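Local coordinates for disulfide bond protein A (Staphylococcus aureus, PDB 3BCI) that probably acts as a thiol:disulfide oxidoreductase of the DsbA family in the oxidative folding of proteins, with a CxxC redox centre in a thioredoxin fold, at residues L72-K77 with N118-D123; G64-H69 with K130-A135; K84-A89 with D104-Q109; G58-V63 with E96-E101. All coordinates share one frame; numbering follows the deposited sequence.

From the N terminus, the chain passes the first strands of the thioredoxin fold and then enters helix 61-74. Three contacts start along this helix and the turn at each of its ends. Residues 58-63 meet 96-101 in interaction 4. Residues 64-69 meet 130-135 in interaction 2, which closes the longest loop. Residues 72-77 meet 118-123 in interaction 1, nested within that loop. Interaction 3, 84-89 with 104-109, closes the shortest loop and is nested inside interaction 1. Interaction 4 crosses the other three. Asp123 OD1 and Ser131 OG probably join interactions 1 and 2 by a hydrogen bond. Together the four contacts tie helices 61-74, 79-88, 100-108, 114-125 and 130-144 into one bundle.

Interaction 1: residues L72-K77 with N118-D123; sequences LMYAPK and NKIIKD
Tyr74 OH donates a hydrogen bond of 2.7 Å to Asp123 OD2. The hydroxyl meets this oxygen from above the carboxylate plane, 52° out of it. Ring and carboxylate planes stand 73° apart, and Asp123 CG lies at the ring edge. The other oxygen, Asp123 OD1, is bonded to Ser131 OG of helix 130-144. With a partner on each oxygen, the carboxylate is probably fixed in its rotation. Lys119 covers one face of the tyrosine. Its CG sits over the ring centre in a CH-pi contact, 4.0 Å from the Tyr74 centroid. Met73 CG lies on the opposite face. The contact joins the C-terminal end of helix 61-74 to helix 114-125, both in the helical domain inserted in the thioredoxin fold of DsbA proteins. Beyond CD, the Lys119 chain bends (chi3 57°), and its CE comes 3.6 Å from Tyr74 CD1. A water links the two sides further out: it donates to Tyr74 O and accepts from Lys119 NZ at 2.9 Å. Ile120, which is buried, packs on the CB end of Tyr74. Its CG1 lies 3.7 Å from Tyr74 CB, and its CD1 reaches Ala75 CB at 4.1 Å. Leu112 touches both Ile120 and Ala75.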
loop_
_atom_site.group_PDB
_atom_site.type_symbol
_atom_site.label_atom_id
_atom_site.label_comp_id
_atom_site.label_asym_id
_atom_site.label_seq_id
_atom_site.Cartn_x
_atom_site.Cartn_y
_atom_site.Cartn_z
ATOM N N LEU A 72 7.182 -4.686 -2.260
ATOM C CA LEU A 72 6.556 -4.695 -3.574
ATOM C C LEU A 72 7.550 -4.976 -4.706
ATOM O O LEU A 72 7.291 -5.804 -5.583
ATOM C CB LEU A 72 5.862 -3.350 -3.831
ATOM C CG LEU A 72 5.341 -3.133 -5.257
ATOM C CD1 LEU A 72 4.275 -4.179 -5.573
ATOM C CD2 LEU A 72 4.774 -1.719 -5.399
ATOM N N MET A 73 8.692 -4.297 -4.688
ATOM C CA MET A 73 9.670 -4.482 -5.756
ATOM C C MET A 73 10.472 -5.776 -5.722
ATOM O O MET A 73 10.884 -6.259 -6.771
ATOM C CB MET A 73 10.636 -3.294 -5.807
ATOM C CG MET A 73 11.427 -3.069 -4.542
ATOM S SD MET A 73 12.566 -1.669 -4.710
ATOM C CE MET A 73 11.417 -0.362 -5.081
ATOM N N TYR A 74 10.691 -6.339 -4.535
ATOM C CA TYR A 74 11.469 -7.571 -4.417
ATOM C C TYR A 74 10.656 -8.839 -4.167
ATOM O O TYR A 74 11.143 -9.948 -4.387
ATOM C CB TYR A 74 12.519 -7.419 -3.317
ATOM C CG TYR A 74 13.541 -6.349 -3.607
ATOM C CD1 TYR A 74 14.255 -6.352 -4.803
ATOM C CD2 TYR A 74 13.804 -5.336 -2.685
ATOM C CE1 TYR A 74 15.208 -5.378 -5.077
ATOM C CE2 TYR A 74 14.757 -4.355 -2.948
ATOM C CZ TYR A 74 15.456 -4.385 -4.147
ATOM O OH TYR A 74 16.410 -3.430 -4.410
ATOM N N ALA A 75 9.424 -8.678 -3.702
ATOM C CA ALA A 75 8.560 -9.821 -3.444
ATOM C C ALA A 75 7.124 -9.438 -3.767
ATOM O O ALA A 75 6.246 -9.474 -2.900
ATOM C CB ALA A 75 8.684 -10.262 -1.977
ATOM N N PRO A 76 6.863 -9.073 -5.033
ATOM C CA PRO A 76 5.522 -8.676 -5.472
ATOM C C PRO A 76 4.391 -9.633 -5.119
ATOM O O PRO A 76 3.289 -9.195 -4.778
ATOM C CB PRO A 76 5.690 -8.486 -6.985
ATOM C CG PRO A 76 6.863 -9.377 -7.324
ATOM C CD PRO A 76 7.795 -9.123 -6.174
ATOM N N LYS A 77 4.647 -10.935 -5.189
ATOM C CA LYS A 77 3.600 -11.903 -4.878
ATOM C C LYS A 77 3.248 -11.948 -3.387
ATOM O O LYS A 77 2.287 -12.608 -2.988
ATOM C CB LYS A 77 4.002 -13.298 -5.375
ATOM C CG LYS A 77 4.216 -13.361 -6.886
ATOM C CD LYS A 77 4.524 -14.774 -7.375
ATOM C CE LYS A 77 3.326 -15.396 -8.081
ATOM N NZ LYS A 77 3.612 -16.779 -8.559
ATOM N N ASN A 118 16.632 -10.373 3.577
ATOM C CA ASN A 118 17.726 -9.461 3.914
ATOM C C ASN A 118 17.805 -8.304 2.931
ATOM O O ASN A 118 18.078 -7.168 3.317
ATOM C CB ASN A 118 19.077 -10.193 3.924
ATOM C CG ASN A 118 19.182 -11.208 5.041
ATOM O OD1 ASN A 118 18.497 -11.096 6.053
ATOM N ND2 ASN A 118 20.053 -12.196 4.870
ATOM N N LYS A 119 17.572 -8.604 1.658
ATOM C CA LYS A 119 17.623 -7.597 0.598
ATOM C C LYS A 119 16.573 -6.501 0.796
ATOM O O LYS A 119 16.850 -5.316 0.610
ATOM C CB LYS A 119 17.426 -8.282 -0.757
ATOM C CG LYS A 119 17.433 -7.355 -1.957
ATOM C CD LYS A 119 17.378 -8.159 -3.252
ATOM C CE LYS A 119 16.153 -9.068 -3.299
ATOM N NZ LYS A 119 16.145 -9.926 -4.516
ATOM N N ILE A 120 15.367 -6.905 1.179
ATOM C CA ILE A 120 14.273 -5.967 1.415
ATOM C C ILE A 120 14.555 -5.081 2.626
ATOM O O ILE A 120 14.388 -3.859 2.569
ATOM C CB ILE A 120 12.952 -6.731 1.651
ATOM C CG1 ILE A 120 12.503 -7.390 0.341
ATOM C CG2 ILE A 120 11.883 -5.792 2.216
ATOM C CD1 ILE A 120 11.348 -8.371 0.505
ATOM N N ILE A 121 14.983 -5.713 3.716
ATOM C CA ILE A 121 15.285 -5.023 4.965
ATOM C C ILE A 121 16.387 -3.982 4.786
ATOM O O ILE A 121 16.289 -2.871 5.300
ATOM C CB ILE A 121 15.683 -6.054 6.057
ATOM C CG1 ILE A 121 14.469 -6.924 6.398
ATOM C CG2 ILE A 121 16.177 -5.361 7.304
ATOM C CD1 ILE A 121 14.739 -7.991 7.456
ATOM N N LYS A 122 17.428 -4.331 4.040
ATOM C CA LYS A 122 18.519 -3.390 3.817
ATOM C C LYS A 122 18.115 -2.267 2.854
ATOM O O LYS A 122 18.502 -1.114 3.031
ATOM C CB LYS A 122 19.743 -4.140 3.279
ATOM C CG LYS A 122 20.996 -3.280 3.098
ATOM C CD LYS A 122 21.072 -2.671 1.712
ATOM C CE LYS A 122 22.408 -1.980 1.494
ATOM N NZ LYS A 122 22.535 -1.437 0.115
ATOM N N ASP A 123 17.317 -2.597 1.843
ATOM C CA ASP A 123 16.909 -1.597 0.864
ATOM C C ASP A 123 16.077 -0.447 1.436
ATOM O O ASP A 123 16.367 0.715 1.164
ATOM C CB ASP A 123 16.154 -2.271 -0.291
ATOM C CG ASP A 123 16.020 -1.364 -1.515
ATOM O OD1 ASP A 123 15.185 -0.434 -1.503
ATOM O OD2 ASP A 123 16.764 -1.582 -2.493
HETATM O O HOH W 1 13.495 -10.250 -5.678
#

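Interaction 2: residues G64-H69 with K130-A135; sequences GSRASH and KSWKAA
Arg66 lays its guanidinium flat on the indole of Trp132. From CB, the arginine sets CG anti to its own carbonyl carbon (chi1 -67°). This CG packs 3.6 Å from Ala135 CB. The chain then runs extended to NE. CD lies over the six-membered ring of the indole, 3.8 Å from Trp132 CE3. NE follows the same face, 3.6 Å from Trp132 CD2. It also donates to a water at 2.8 Å, and that water donates in turn to Trp132 O. CZ stands over the six-membered ring, 3.5 Å from its centroid, in a cation-pi contact. At the tip, NH1 lies above CH2 and CZ3, while NH2 comes within 3.3 Å of Trp132 CZ2. The two planes differ by only 8°, and the side chains lie side by side, pointing the same way.

The contact crosses helix 61-74 with helix 130-144, which leads back toward the thioredoxin sheet. The segment axes come to 8.0 Å, with their N-to-C directions 124° apart. On helix 130-144, Ser131, Ala134 and Ala135 present small side chains at the crossing. Ala134 CB lies over one face of the His69 ring, 3.6 Å from ND1. His69 NE2 is bonded to Asp138 further along helix 130-144. Ser131 CB packs on Arg66 O, and a second water bridges Ser65 OG and Ala135 O. The direct contacts are mostly carbon atoms and stacked flat groups; the two waters add polar links. The positive charge of Arg66 is probably stabilised in part by the indole pi electrons.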
loop_
_atom_site.group_PDB
_atom_site.type_symbol
_atom_site.label_atom_id
_atom_site.label_comp_id
_atom_site.label_asym_id
_atom_site.label_seq_id
_atom_site.Cartn_x
_atom_site.Cartn_y
_atom_site.Cartn_z
ATOM N N GLY A 64 7.353 3.318 7.033
ATOM C CA GLY A 64 6.481 2.206 6.707
ATOM C C GLY A 64 6.306 2.121 5.200
ATOM O O GLY A 64 6.265 1.027 4.629
ATOM N N SER A 65 6.215 3.279 4.554
ATOM C CA SER A 65 6.048 3.337 3.106
ATOM C C SER A 65 7.265 2.761 2.392
ATOM O O SER A 65 7.121 2.049 1.405
ATOM C CB SER A 65 5.822 4.778 2.645
ATOM O OG SER A 65 5.614 4.824 1.242
ATOM N N ARG A 66 8.463 3.079 2.879
ATOM C CA ARG A 66 9.686 2.545 2.275
ATOM C C ARG A 66 9.715 1.012 2.350
ATOM O O ARG A 66 9.984 0.341 1.360
ATOM C CB ARG A 66 10.923 3.097 2.990
ATOM C CG ARG A 66 11.150 4.586 2.799
ATOM C CD ARG A 66 12.182 5.099 3.791
ATOM N NE ARG A 66 12.325 6.548 3.726
ATOM C CZ ARG A 66 12.741 7.298 4.739
ATOM N NH1 ARG A 66 13.055 6.736 5.898
ATOM N NH2 ARG A 66 12.840 8.610 4.594
ATOM N N ALA A 67 9.446 0.464 3.532
ATOM C CA ALA A 67 9.451 -0.986 3.708
ATOM C C ALA A 67 8.421 -1.610 2.777
ATOM O O ALA A 67 8.676 -2.645 2.157
ATOM C CB ALA A 67 9.137 -1.347 5.158
ATOM N N SER A 68 7.260 -0.968 2.682
ATOM C CA SER A 68 6.179 -1.440 1.825
ATOM C C SER A 68 6.634 -1.493 0.367
ATOM O O SER A 68 6.410 -2.488 -0.329
ATOM C CB SER A 68 4.966 -0.510 1.961
ATOM O OG SER A 68 3.884 -0.949 1.158
ATOM N N HIS A 69 7.276 -0.421 -0.093
ATOM C CA HIS A 69 7.764 -0.367 -1.469
ATOM C C HIS A 69 8.890 -1.370 -1.715
ATOM O O HIS A 69 9.031 -1.893 -2.823
ATOM C CB HIS A 69 8.225 1.052 -1.818
ATOM C CG HIS A 69 7.113 1.943 -2.279
ATOM N ND1 HIS A 69 6.526 1.816 -3.518
ATOM C CD2 HIS A 69 6.447 2.940 -1.647
ATOM C CE1 HIS A 69 5.546 2.695 -3.633
ATOM N NE2 HIS A 69 5.477 3.389 -2.510
ATOM N N LYS A 130 16.096 2.425 -4.152
ATOM C CA LYS A 130 14.908 2.478 -4.990
ATOM C C LYS A 130 13.621 2.570 -4.166
ATOM O O LYS A 130 12.695 3.282 -4.547
ATOM C CB LYS A 130 14.853 1.264 -5.926
ATOM C CG LYS A 130 15.891 1.310 -7.044
ATOM C CD LYS A 130 15.814 0.094 -7.960
ATOM C CE LYS A 130 16.266 -1.176 -7.254
ATOM N NZ LYS A 130 16.245 -2.352 -8.169
ATOM N N SER A 131 13.555 1.868 -3.036
ATOM C CA SER A 131 12.336 1.919 -2.222
ATOM C C SER A 131 12.243 3.270 -1.521
ATOM O O SER A 131 11.155 3.781 -1.249
ATOM C CB SER A 131 12.311 0.778 -1.193
ATOM O OG SER A 131 13.342 0.894 -0.225
ATOM N N TRP A 132 13.402 3.851 -1.242
ATOM C CA TRP A 132 13.466 5.146 -0.589
ATOM C C TRP A 132 12.895 6.211 -1.531
ATOM O O TRP A 132 12.078 7.045 -1.135
ATOM C CB TRP A 132 14.925 5.459 -0.247
ATOM C CG TRP A 132 15.107 6.648 0.616
ATOM C CD1 TRP A 132 14.943 7.958 0.262
ATOM C CD2 TRP A 132 15.519 6.648 1.983
ATOM N NE1 TRP A 132 15.237 8.774 1.329
ATOM C CE2 TRP A 132 15.599 7.995 2.396
ATOM C CE3 TRP A 132 15.844 5.636 2.898
ATOM C CZ2 TRP A 132 15.978 8.359 3.692
ATOM C CZ3 TRP A 132 16.222 5.997 4.183
ATOM C CH2 TRP A 132 16.290 7.348 4.568
ATOM N N LYS A 133 13.322 6.166 -2.786
ATOM C CA LYS A 133 12.853 7.122 -3.777
ATOM C C LYS A 133 11.375 6.933 -4.069
ATOM O O LYS A 133 10.636 7.904 -4.221
ATOM C CB LYS A 133 13.670 6.987 -5.056
ATOM C CG LYS A 133 15.091 7.478 -4.875
ATOM C CD LYS A 133 15.915 7.350 -6.136
ATOM C CE LYS A 133 17.254 8.041 -5.942
ATOM N NZ LYS A 133 18.163 7.851 -7.104
ATOM N N ALA A 134 10.950 5.676 -4.132
ATOM C CA ALA A 134 9.556 5.353 -4.394
ATOM C C ALA A 134 8.655 5.939 -3.313
ATOM O O ALA A 134 7.613 6.513 -3.616
ATOM C CB ALA A 134 9.374 3.834 -4.468
ATOM N N ALA A 135 9.061 5.806 -2.054
ATOM C CA ALA A 135 8.261 6.323 -0.951
ATOM C C ALA A 135 8.114 7.838 -1.083
ATOM O O ALA A 135 7.031 8.379 -0.878
ATOM C CB ALA A 135 8.897 5.951 0.389
HETATM O O HOH W 2 5.114 7.407 0.698
HETATM O O HOH W 3 11.640 8.076 1.447
#

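Interaction 3: residues K84-A89 with D104-Q109; sequences KQLFAA and DKHIKQ
The His106 ring is met by Leu86, Gln85 and Ala89 of residues 84-89. His106 CG is anti to its own carbonyl carbon, beside the backbone N (chi1 -82°). Leu86 CD1 lies over one face of the ring in a CH-pi contact, 4.3 Å from the centroid. At the ring edge, Gln85 O is 3.3 Å from His106 CE1. Ala89 CB approaches the same carbon near the ring plane, at 3.6 Å. On the face opposite Leu86, Gln109 NE2 stands 4.0 Å above the His106 ring, over its centre. This amide nitrogen also gives a weak hydrogen bond to Gln85 OE1, 3.3 Å long and bent to 134°. Within the DsbA helical domain, the contact ties the C-terminal part of helix 79-88, whose Phe87 touches Cys26 of the CxxC pair, to that of helix 100-108. Gln85 OE1 has a firmer partner in a water that donates to it at 2.7 Å and also donates to His106 O. Another water accepts from Gln85 NE2 and donates to Gln109 O. Both ends of the Gln85 amide are therefore tied to the other segment through water. Further out, Phe82 of helix 79-88 touches His106, and Tyr21, Trp97 and Leu98 pack on Leu86.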
loop_
_atom_site.group_PDB
_atom_site.type_symbol
_atom_site.label_atom_id
_atom_site.label_comp_id
_atom_site.label_asym_id
_atom_site.label_seq_id
_atom_site.Cartn_x
_atom_site.Cartn_y
_atom_site.Cartn_z
ATOM N N LYS A 84 -2.035 -6.195 3.968
ATOM C CA LYS A 84 -3.119 -6.611 4.851
ATOM C C LYS A 84 -2.629 -6.767 6.285
ATOM O O LYS A 84 -3.236 -6.248 7.223
ATOM C CB LYS A 84 -3.716 -7.936 4.369
ATOM C CG LYS A 84 -4.787 -8.508 5.297
ATOM C CD LYS A 84 -5.474 -9.707 4.664
ATOM C CE LYS A 84 -4.506 -10.861 4.466
ATOM N NZ LYS A 84 -4.988 -11.810 3.423
ATOM N N GLN A 85 -1.523 -7.488 6.445
ATOM C CA GLN A 85 -0.949 -7.732 7.761
ATOM C C GLN A 85 -0.464 -6.460 8.448
ATOM O O GLN A 85 -0.530 -6.353 9.674
ATOM C CB GLN A 85 0.193 -8.750 7.654
ATOM C CG GLN A 85 -0.288 -10.178 7.392
ATOM C CD GLN A 85 0.851 -11.152 7.118
ATOM O OE1 GLN A 85 1.870 -11.148 7.812
ATOM N NE2 GLN A 85 0.673 -12.003 6.110
ATOM N N LEU A 86 0.018 -5.493 7.673
ATOM C CA LEU A 86 0.492 -4.249 8.271
ATOM C C LEU A 86 -0.691 -3.405 8.758
ATOM O O LEU A 86 -0.662 -2.871 9.866
ATOM C CB LEU A 86 1.347 -3.454 7.275
ATOM C CG LEU A 86 2.044 -2.205 7.840
ATOM C CD1 LEU A 86 2.861 -2.579 9.071
ATOM C CD2 LEU A 86 2.956 -1.596 6.780
ATOM N N PHE A 87 -1.732 -3.281 7.939
ATOM C CA PHE A 87 -2.907 -2.520 8.347
ATOM C C PHE A 87 -3.509 -3.142 9.609
ATOM O O PHE A 87 -3.990 -2.431 10.493
ATOM C CB PHE A 87 -3.965 -2.504 7.235
ATOM C CG PHE A 87 -3.827 -1.359 6.280
ATOM C CD1 PHE A 87 -3.641 -1.588 4.923
ATOM C CD2 PHE A 87 -3.906 -0.045 6.731
ATOM C CE1 PHE A 87 -3.534 -0.529 4.027
ATOM C CE2 PHE A 87 -3.801 1.026 5.842
ATOM C CZ PHE A 87 -3.615 0.784 4.486
ATOM N N ALA A 88 -3.464 -4.469 9.694
ATOM C CA ALA A 88 -4.011 -5.192 10.845
ATOM C C ALA A 88 -3.300 -4.870 12.161
ATOM O O ALA A 88 -3.873 -5.035 13.236
ATOM C CB ALA A 88 -3.963 -6.699 10.586
ATOM N N ALA A 89 -2.058 -4.410 12.078
ATOM C CA ALA A 89 -1.292 -4.084 13.279
ATOM C C ALA A 89 -1.368 -2.606 13.639
ATOM O O ALA A 89 -0.714 -2.154 14.575
ATOM C CB ALA A 89 0.166 -4.490 13.084
ATOM N N ASP A 104 10.578 -4.871 10.362
ATOM C CA ASP A 104 11.419 -6.035 10.091
ATOM C C ASP A 104 10.645 -7.289 10.496
ATOM O O ASP A 104 10.668 -8.303 9.796
ATOM C CB ASP A 104 12.741 -5.956 10.869
ATOM C CG ASP A 104 13.683 -4.900 10.314
ATOM O OD1 ASP A 104 13.363 -4.297 9.270
ATOM O OD2 ASP A 104 14.752 -4.676 10.919
ATOM N N LYS A 105 9.948 -7.207 11.622
ATOM C CA LYS A 105 9.156 -8.330 12.107
ATOM C C LYS A 105 8.104 -8.713 11.067
ATOM O O LYS A 105 7.876 -9.891 10.795
ATOM C CB LYS A 105 8.475 -7.957 13.426
ATOM C CG LYS A 105 7.547 -9.027 13.985
ATOM C CD LYS A 105 7.068 -8.668 15.389
ATOM C CE LYS A 105 6.162 -7.445 15.397
ATOM N NZ LYS A 105 4.838 -7.736 14.792
ATOM N N HIS A 106 7.461 -7.715 10.479
ATOM C CA HIS A 106 6.443 -7.993 9.474
ATOM C C HIS A 106 7.040 -8.563 8.191
ATOM O O HIS A 106 6.452 -9.441 7.557
ATOM C CB HIS A 106 5.636 -6.726 9.196
ATOM C CG HIS A 106 4.549 -6.489 10.196
ATOM N ND1 HIS A 106 3.219 -6.420 9.845
ATOM C CD2 HIS A 106 4.591 -6.367 11.545
ATOM C CE1 HIS A 106 2.486 -6.266 10.935
ATOM N NE2 HIS A 106 3.293 -6.231 11.978
ATOM N N ILE A 107 8.217 -8.081 7.812
ATOM C CA ILE A 107 8.866 -8.591 6.612
ATOM C C ILE A 107 9.211 -10.069 6.817
ATOM O O ILE A 107 9.017 -10.895 5.925
ATOM C CB ILE A 107 10.150 -7.786 6.290
ATOM C CG1 ILE A 107 9.768 -6.346 5.922
ATOM C CG2 ILE A 107 10.915 -8.447 5.138
ATOM C CD1 ILE A 107 10.944 -5.385 5.833
ATOM N N LYS A 108 9.708 -10.408 8.002
ATOM C CA LYS A 108 10.064 -11.793 8.288
ATOM C C LYS A 108 8.825 -12.689 8.354
ATOM O O LYS A 108 8.907 -13.889 8.096
ATOM C CB LYS A 108 10.856 -11.877 9.600
ATOM C CG LYS A 108 12.215 -11.185 9.528
ATOM C CD LYS A 108 12.988 -11.308 10.831
ATOM C CE LYS A 108 14.352 -10.648 10.717
ATOM N NZ LYS A 108 15.100 -10.720 12.003
ATOM N N GLN A 109 7.679 -12.104 8.692
ATOM C CA GLN A 109 6.431 -12.867 8.764
ATOM C C GLN A 109 5.987 -13.341 7.385
ATOM O O GLN A 109 5.103 -14.189 7.271
ATOM C CB GLN A 109 5.306 -12.028 9.380
ATOM C CG GLN A 109 5.396 -11.853 10.882
ATOM C CD GLN A 109 4.345 -10.897 11.421
ATOM O OE1 GLN A 109 4.308 -10.615 12.617
ATOM N NE2 GLN A 109 3.488 -10.393 10.540
HETATM O O HOH W 4 3.754 -9.409 6.952
HETATM O O HOH W 5 2.554 -14.485 5.723
#

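Interaction 4: residues G58-V63 with E96-E101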
loop_
_atom_site.group_PDB
_atom_site.type_symbol
_atom_site.label_atom_id
_atom_site.label_comp_id
_atom_site.label_asym_id
_atom_site.label_seq_id
_atom_site.Cartn_x
_atom_site.Cartn_y
_atom_site.Cartn_z
ATOM N N GLY A 58 2.764 11.286 10.450
ATOM C CA GLY A 58 3.872 11.124 11.377
ATOM C C GLY A 58 5.174 10.783 10.681
ATOM O O GLY A 58 5.171 10.297 9.553
ATOM N N LYS A 59 6.291 11.019 11.363
ATOM C CA LYS A 59 7.605 10.753 10.790
ATOM C C LYS A 59 7.851 9.280 10.494
ATOM O O LYS A 59 8.738 8.948 9.717
ATOM C CB LYS A 59 8.705 11.286 11.715
ATOM C CG LYS A 59 8.598 10.794 13.141
ATOM C CD LYS A 59 9.672 11.393 14.051
ATOM C CE LYS A 59 11.016 10.674 13.939
ATOM N NZ LYS A 59 11.824 11.083 12.756
ATOM N N ASP A 60 7.067 8.399 11.106
ATOM C CA ASP A 60 7.229 6.972 10.874
ATOM C C ASP A 60 6.419 6.488 9.669
ATOM O O ASP A 60 6.617 5.372 9.193
ATOM C CB ASP A 60 6.838 6.187 12.131
ATOM C CG ASP A 60 5.409 6.445 12.564
ATOM O OD1 ASP A 60 5.003 7.627 12.637
ATOM O OD2 ASP A 60 4.695 5.461 12.847
ATOM N N SER A 61 5.512 7.330 9.176
ATOM C CA SER A 61 4.686 6.978 8.020
ATOM C C SER A 61 5.542 6.666 6.804
ATOM O O SER A 61 5.321 5.671 6.118
ATOM C CB SER A 61 3.727 8.122 7.660
ATOM O OG SER A 61 2.540 8.072 8.430
ATOM N N ILE A 62 6.521 7.522 6.544
ATOM C CA ILE A 62 7.408 7.358 5.399
ATOM C C ILE A 62 8.272 6.106 5.534
ATOM O O ILE A 62 8.631 5.482 4.532
ATOM C CB ILE A 62 8.321 8.604 5.228
ATOM C CG1 ILE A 62 9.006 8.577 3.861
ATOM C CG2 ILE A 62 9.362 8.650 6.344
ATOM C CD1 ILE A 62 8.040 8.721 2.687
ATOM N N VAL A 63 8.609 5.741 6.768
ATOM C CA VAL A 63 9.431 4.560 6.996
ATOM C C VAL A 63 8.615 3.332 6.614
ATOM O O VAL A 63 9.116 2.420 5.955
ATOM C CB VAL A 63 9.875 4.441 8.476
ATOM C CG1 VAL A 63 10.737 3.202 8.658
ATOM C CG2 VAL A 63 10.664 5.680 8.892
ATOM N N GLU A 96 4.222 6.641 16.985
ATOM C CA GLU A 96 5.109 6.347 15.868
ATOM C C GLU A 96 5.339 4.840 15.939
ATOM O O GLU A 96 6.452 4.380 16.188
ATOM C CB GLU A 96 6.439 7.091 16.016
ATOM C CG GLU A 96 6.291 8.581 16.274
ATOM C CD GLU A 96 7.620 9.311 16.251
ATOM O OE1 GLU A 96 8.660 8.667 16.503
ATOM O OE2 GLU A 96 7.623 10.533 15.990
ATOM N N TRP A 97 4.267 4.079 15.729
ATOM C CA TRP A 97 4.327 2.628 15.800
ATOM C C TRP A 97 5.017 1.932 14.627
ATOM O O TRP A 97 5.368 0.757 14.733
ATOM C CB TRP A 97 2.919 2.048 15.976
ATOM C CG TRP A 97 1.978 2.332 14.836
ATOM C CD1 TRP A 97 1.235 3.463 14.641
ATOM C CD2 TRP A 97 1.675 1.461 13.738
ATOM N NE1 TRP A 97 0.486 3.347 13.492
ATOM C CE2 TRP A 97 0.739 2.129 12.917
ATOM C CE3 TRP A 97 2.107 0.180 13.368
ATOM C CZ2 TRP A 97 0.222 1.557 11.745
ATOM C CZ3 TRP A 97 1.595 -0.390 12.205
ATOM C CH2 TRP A 97 0.661 0.302 11.407
ATOM N N LEU A 98 5.207 2.639 13.514
ATOM C CA LEU A 98 5.870 2.039 12.355
ATOM C C LEU A 98 7.387 2.090 12.523
ATOM O O LEU A 98 8.092 2.759 11.773
ATOM C CB LEU A 98 5.456 2.749 11.060
ATOM C CG LEU A 98 4.032 2.449 10.578
ATOM C CD1 LEU A 98 3.623 3.442 9.501
ATOM C CD2 LEU A 98 3.970 1.016 10.051
ATOM N N THR A 99 7.876 1.359 13.518
ATOM C CA THR A 99 9.300 1.296 13.815
ATOM C C THR A 99 9.982 0.262 12.920
ATOM O O THR A 99 9.325 -0.597 12.337
ATOM C CB THR A 99 9.527 0.888 15.277
ATOM O OG1 THR A 99 9.035 -0.444 15.478
ATOM C CG2 THR A 99 8.779 1.836 16.222
ATOM N N LYS A 100 11.301 0.347 12.812
ATOM C CA LYS A 100 12.040 -0.605 11.995
ATOM C C LYS A 100 11.941 -1.997 12.613
ATOM O O LYS A 100 11.985 -3.008 11.909
ATOM C CB LYS A 100 13.495 -0.168 11.876
ATOM C CG LYS A 100 13.659 1.144 11.127
ATOM C CD LYS A 100 15.120 1.519 10.957
ATOM C CE LYS A 100 15.249 2.854 10.242
ATOM N NZ LYS A 100 16.667 3.294 10.150
ATOM N N GLU A 101 11.795 -2.043 13.934
ATOM C CA GLU A 101 11.667 -3.310 14.636
ATOM C C GLU A 101 10.387 -4.000 14.186
ATOM O O GLU A 101 10.400 -5.170 13.813
ATOM C CB GLU A 101 11.604 -3.091 16.153
ATOM C CG GLU A 101 11.607 -4.396 16.955
ATOM C CD GLU A 101 11.223 -4.204 18.413
ATOM O OE1 GLU A 101 11.442 -3.101 18.953
ATOM O OE2 GLU A 101 10.712 -5.167 19.026
#
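Asp60 and Leu98 bring the two backbones to a CA-CA distance of 5.3 Å, where the turn into helix 61-74 passes an inverse gamma turn centred on Leu98. The contact joins the start of helix 61-74 to the loop before helix 100-108. Asp60 reaches across it. Its CG sits between the backbone N and the carbonyl carbon (chi1 59°). Leu98 N donates to Asp60 OD2 at 2.9 Å, with an angle of 160° at the hydrogen, and the oxygen uses its anti lone pair. The other oxygen, Asp60 OD1, forms a salt bridge with Lys22, the residue just before Cys23 of the CxxC pair. The carboxylate thus links three parts of the chain, and its charge is probably balanced by Lys22. Glu96 CB packs against it, 3.7 Å from Asp60 CG.

The Leu98 side chain packs on the backbone of residues 60-61. Its CD1 lies 3.6 Å from Asp60 O and 4.0 Å from Ser61 CA. Its CG sits over the centre of the Trp97 ring, 3.8 Å above the plane. The CB of Ser61 points away from residues 96-101, and its OG is hydrogen-bonded to Asp20 OD2.

Glu96 OE2 lies against CG and CD of Lys59, while Lys59 NZ stays 5.3 Å from Glu96 OE2, so the charged atoms do not touch. Thr99 caps helix 100-108 through OG1, which accepts from Leu102 N. Just beyond that cap, Val63 CG1 meets Lys100 CG at 4.3 Å.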